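Local coordinates for carboxylase (Deinococcus radiodurans, PDB 5H80), which probably catalyses, through its biotin carboxylase domain, the ATP-dependent carboxylation of biotin within a single-chain bacterial carboxylase, at residues 33-47 and 99-113. Numbering follows the deposited sequence.
Sequences PRVLIANRGEVAVRI and AQEHAATHVHPGYGF
Leu36 O accepts a backbone bond from His108 N where strand 34-37, the middle strand of the five-stranded parallel sheet (order 3-2-1-4-5) of the Rossmann-like N-terminal biotin carboxylase domain, pairs with strand 106-108. The ladder runs from Leu36 N to His106 O (2.9 Å), then from His108 N to Leu36 O, and ends with Ala38 N on His108 O. At its start Thr105 OG1 takes the N-H of Arg34, and a water donates to both Ala38 O and Pro109 O where the strands give way to loops. Among polar side chains, Arg34 bends at chi3 (57°) and grips His102 O side-on with NE and NH2 (2.8 Å from NH2), the oxygen lying near the guanidinium plane; Glu77 forms a salt bridge with the same NH2. The amide of Asn39 ties the two loops together: ND2 donates to Tyr111 O (2.8 Å) from above that carbonyl's plane and to Pro109 O (2.9 Å), while OD1 accepts from Arg40 N on a lone pair. A leucine in place of this asparagine has no N-H to give Tyr111 O and Pro109 O, and would probably let the 109-113 loop shift. Gly110 sits beside ND2, its CA 3.7 Å from that nitrogen. Apolar packing divides between the faces of the sheet. Leu36 CD2 meets Ala99 CB and Val107 CG2 on one; on the other, Val35 CG1 lies alongside His108 CB. Ile47 CD1 makes a CH-pi contact over one face of the His108 imidazole, 3.5 Å from its centroid, while NE2 bonds to Gln340. On helix 42-53, Val43 CG2, anti to the backbone N, presses on one face of Tyr111, offset toward the rim. At the edge of that ring, the phenol OH donates to the syn side of Glu42 OE1 at 2.5 Å, an oxygen that also pairs with Lys424 NZ.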
# COMPACT_ATOMS: atom_id res chain seq x y z
N PRO A 33 -8.98 25.14 6.08
CA PRO A 33 -8.22 25.07 7.33
C PRO A 33 -6.73 25.16 7.19
O PRO A 33 -6.16 24.75 6.20
CB PRO A 33 -8.65 23.71 7.94
CG PRO A 33 -9.91 23.30 7.28
CD PRO A 33 -9.97 24.06 5.95
N ARG A 34 -6.06 25.68 8.23
CA ARG A 34 -4.66 25.71 8.31
C ARG A 34 -4.34 25.04 9.59
O ARG A 34 -4.65 25.59 10.71
CB ARG A 34 -4.12 27.16 8.34
CG ARG A 34 -4.29 27.87 7.03
CD ARG A 34 -3.95 29.37 7.16
NE ARG A 34 -2.59 29.53 7.66
CZ ARG A 34 -1.51 29.37 6.90
NH1 ARG A 34 -1.65 29.04 5.62
NH2 ARG A 34 -0.30 29.60 7.41
N VAL A 35 -3.80 23.83 9.48
CA VAL A 35 -3.65 22.92 10.56
C VAL A 35 -2.23 22.97 11.17
O VAL A 35 -1.17 22.67 10.54
CB VAL A 35 -3.92 21.44 10.14
CG1 VAL A 35 -3.78 20.47 11.37
CG2 VAL A 35 -5.26 21.27 9.49
N LEU A 36 -2.16 23.39 12.41
CA LEU A 36 -0.88 23.37 13.10
C LEU A 36 -0.63 22.03 13.62
O LEU A 36 -1.44 21.56 14.40
CB LEU A 36 -0.82 24.37 14.24
CG LEU A 36 0.35 24.38 15.23
CD1 LEU A 36 1.48 24.88 14.42
CD2 LEU A 36 0.08 25.31 16.44
N ILE A 37 0.50 21.43 13.25
CA ILE A 37 0.86 20.02 13.62
C ILE A 37 1.78 20.14 14.85
O ILE A 37 3.02 20.42 14.74
CB ILE A 37 1.48 19.26 12.44
CG1 ILE A 37 0.46 19.26 11.27
CG2 ILE A 37 1.93 17.84 12.77
CD1 ILE A 37 1.00 18.61 10.03
N ALA A 38 1.20 20.05 16.04
CA ALA A 38 1.96 20.17 17.29
C ALA A 38 2.70 18.85 17.71
O ALA A 38 2.39 18.25 18.71
CB ALA A 38 1.08 20.66 18.44
N ASN A 39 3.64 18.43 16.88
CA ASN A 39 4.27 17.16 16.98
C ASN A 39 5.44 17.09 15.96
O ASN A 39 5.84 18.14 15.44
CB ASN A 39 3.28 15.95 16.76
CG ASN A 39 3.61 14.77 17.64
OD1 ASN A 39 4.73 14.29 17.66
ND2 ASN A 39 2.69 14.30 18.44
N ARG A 40 6.07 15.93 15.83
CA ARG A 40 7.24 15.78 14.98
C ARG A 40 7.41 14.37 14.48
O ARG A 40 6.68 13.47 14.92
CB ARG A 40 8.46 16.30 15.79
CG ARG A 40 8.56 15.70 17.16
CD ARG A 40 9.27 14.39 17.16
NE ARG A 40 10.59 14.29 16.42
CZ ARG A 40 11.19 13.13 16.11
NH1 ARG A 40 12.35 13.08 15.44
NH2 ARG A 40 10.66 11.96 16.49
N GLY A 41 8.38 14.12 13.58
CA GLY A 41 8.76 12.76 13.29
C GLY A 41 7.69 12.11 12.41
O GLY A 41 6.92 12.87 11.75
N GLU A 42 7.54 10.79 12.55
CA GLU A 42 6.70 10.00 11.62
C GLU A 42 5.20 10.44 11.68
O GLU A 42 4.57 10.68 10.63
CB GLU A 42 6.89 8.51 11.76
CG GLU A 42 6.29 7.93 13.00
CD GLU A 42 4.78 7.63 12.89
OE1 GLU A 42 4.24 7.27 13.91
OE2 GLU A 42 4.09 7.89 11.85
N VAL A 43 4.69 10.79 12.86
CA VAL A 43 3.33 11.30 12.97
C VAL A 43 3.04 12.70 12.31
O VAL A 43 1.90 12.85 11.75
CB VAL A 43 2.73 11.17 14.40
CG1 VAL A 43 3.17 12.26 15.36
CG2 VAL A 43 1.21 11.05 14.32
N ALA A 44 4.02 13.62 12.28
CA ALA A 44 3.83 14.89 11.81
C ALA A 44 3.79 14.63 10.29
O ALA A 44 3.00 15.28 9.63
CB ALA A 44 4.99 15.73 12.06
N VAL A 45 4.64 13.74 9.85
CA VAL A 45 4.61 13.40 8.35
C VAL A 45 3.22 12.80 7.94
O VAL A 45 2.56 13.23 6.89
CB VAL A 45 5.80 12.44 8.04
CG1 VAL A 45 5.72 11.87 6.65
CG2 VAL A 45 7.23 13.04 8.09
N ARG A 46 2.76 11.83 8.66
CA ARG A 46 1.48 11.25 8.54
C ARG A 46 0.31 12.27 8.41
O ARG A 46 -0.59 12.28 7.51
CB ARG A 46 1.26 10.27 9.69
CG ARG A 46 -0.13 9.58 9.62
CD ARG A 46 -0.36 8.58 8.45
NE ARG A 46 -1.72 8.08 8.25
CZ ARG A 46 -2.55 8.65 7.38
NH1 ARG A 46 -2.32 9.82 6.84
NH2 ARG A 46 -3.70 8.12 7.12
N ILE A 47 0.25 13.19 9.42
CA ILE A 47 -0.68 14.25 9.46
C ILE A 47 -0.58 15.17 8.23
O ILE A 47 -1.64 15.52 7.69
CB ILE A 47 -0.74 15.03 10.82
CG1 ILE A 47 -1.08 14.06 11.92
CG2 ILE A 47 -1.71 16.13 10.75
CD1 ILE A 47 -0.78 14.57 13.34
N ALA A 99 0.48 29.50 16.32
CA ALA A 99 -0.80 29.36 15.68
C ALA A 99 -1.38 30.72 15.35
O ALA A 99 -1.96 30.95 14.29
CB ALA A 99 -1.73 28.62 16.60
N GLN A 100 -1.28 31.64 16.32
CA GLN A 100 -1.76 33.04 16.13
C GLN A 100 -1.07 33.74 14.98
O GLN A 100 -1.74 34.40 14.18
CB GLN A 100 -1.47 33.84 17.41
CG GLN A 100 -1.99 35.30 17.39
CD GLN A 100 -1.70 36.06 18.69
OE1 GLN A 100 -2.56 36.16 19.57
NE2 GLN A 100 -0.50 36.61 18.80
N GLU A 101 0.25 33.62 14.94
CA GLU A 101 1.16 34.32 14.08
C GLU A 101 1.05 33.80 12.67
O GLU A 101 1.30 34.53 11.75
CB GLU A 101 2.57 34.11 14.60
CG GLU A 101 2.78 34.89 15.88
CD GLU A 101 4.19 34.86 16.41
OE1 GLU A 101 5.14 34.87 15.62
OE2 GLU A 101 4.36 34.86 17.64
N HIS A 102 0.67 32.54 12.52
CA HIS A 102 0.51 31.93 11.18
C HIS A 102 -0.88 31.58 10.80
O HIS A 102 -1.11 30.86 9.79
CB HIS A 102 1.43 30.69 11.10
CG HIS A 102 2.86 31.03 11.23
ND1 HIS A 102 3.42 31.33 12.45
CD2 HIS A 102 3.82 31.25 10.31
CE1 HIS A 102 4.69 31.66 12.27
NE2 HIS A 102 4.95 31.63 10.98
N ALA A 103 -1.87 32.20 11.46
CA ALA A 103 -3.26 32.08 11.12
C ALA A 103 -3.72 30.59 10.98
O ALA A 103 -4.55 30.28 10.10
CB ALA A 103 -3.56 32.84 9.83
N ALA A 104 -3.28 29.77 11.90
CA ALA A 104 -3.89 28.42 12.04
C ALA A 104 -5.35 28.49 12.58
O ALA A 104 -5.74 29.49 13.22
CB ALA A 104 -2.97 27.59 12.90
N THR A 105 -6.17 27.50 12.17
CA THR A 105 -7.55 27.32 12.52
C THR A 105 -7.77 26.11 13.37
O THR A 105 -8.75 25.96 14.00
CB THR A 105 -8.34 27.27 11.18
OG1 THR A 105 -7.82 26.17 10.38
CG2 THR A 105 -8.05 28.54 10.44
N HIS A 106 -6.83 25.14 13.27
CA HIS A 106 -6.94 23.82 13.84
C HIS A 106 -5.59 23.47 14.40
O HIS A 106 -4.53 23.89 13.92
CB HIS A 106 -7.37 22.76 12.76
CG HIS A 106 -8.74 22.97 12.25
ND1 HIS A 106 -9.03 24.00 11.41
CD2 HIS A 106 -9.91 22.30 12.45
CE1 HIS A 106 -10.32 23.98 11.13
NE2 HIS A 106 -10.87 22.98 11.76
N VAL A 107 -5.57 22.64 15.45
CA VAL A 107 -4.37 22.11 16.07
C VAL A 107 -4.50 20.57 16.14
O VAL A 107 -5.35 20.03 16.88
CB VAL A 107 -4.04 22.65 17.53
CG1 VAL A 107 -2.79 22.04 18.06
CG2 VAL A 107 -3.77 24.14 17.43
N HIS A 108 -3.66 19.89 15.34
CA HIS A 108 -3.47 18.42 15.47
C HIS A 108 -2.27 18.08 16.41
O HIS A 108 -1.07 18.26 16.13
CB HIS A 108 -3.33 17.69 14.11
CG HIS A 108 -3.79 16.24 14.17
ND1 HIS A 108 -3.44 15.46 15.22
CD2 HIS A 108 -4.45 15.43 13.30
CE1 HIS A 108 -3.98 14.25 15.08
NE2 HIS A 108 -4.54 14.20 13.88
N PRO A 109 -2.62 17.55 17.61
CA PRO A 109 -1.57 17.21 18.55
C PRO A 109 -0.83 15.85 18.35
O PRO A 109 0.14 15.52 19.08
CB PRO A 109 -2.37 17.18 19.84
CG PRO A 109 -3.62 16.58 19.45
CD PRO A 109 -3.93 17.10 18.08
N GLY A 110 -1.14 15.15 17.25
CA GLY A 110 -0.72 13.76 17.06
C GLY A 110 -0.88 12.81 18.22
O GLY A 110 -1.96 12.64 18.70
N TYR A 111 0.17 12.06 18.56
CA TYR A 111 0.10 11.25 19.78
C TYR A 111 1.38 11.54 20.52
O TYR A 111 2.44 11.98 19.93
CB TYR A 111 -0.13 9.74 19.51
CG TYR A 111 0.44 9.19 18.17
CD1 TYR A 111 1.75 9.04 17.99
CD2 TYR A 111 -0.39 8.82 17.16
CE1 TYR A 111 2.26 8.54 16.79
CE2 TYR A 111 0.08 8.31 15.97
CZ TYR A 111 1.43 8.19 15.82
OH TYR A 111 1.85 7.76 14.59
N GLY A 112 1.29 11.33 21.83
CA GLY A 112 2.31 11.79 22.72
C GLY A 112 2.18 13.29 22.88
O GLY A 112 1.14 13.95 22.44
N PHE A 113 3.28 13.86 23.41
CA PHE A 113 3.36 15.35 23.55
C PHE A 113 2.06 15.82 24.31
O PHE A 113 1.69 15.22 25.35
CB PHE A 113 3.69 15.94 22.15
CG PHE A 113 5.10 15.56 21.63
CD1 PHE A 113 6.23 16.33 21.97
CD2 PHE A 113 5.33 14.35 20.97
CE1 PHE A 113 7.52 15.93 21.59
CE2 PHE A 113 6.62 13.96 20.57
CZ PHE A 113 7.70 14.77 20.85
O HOH W 1 0.89 17.31 20.93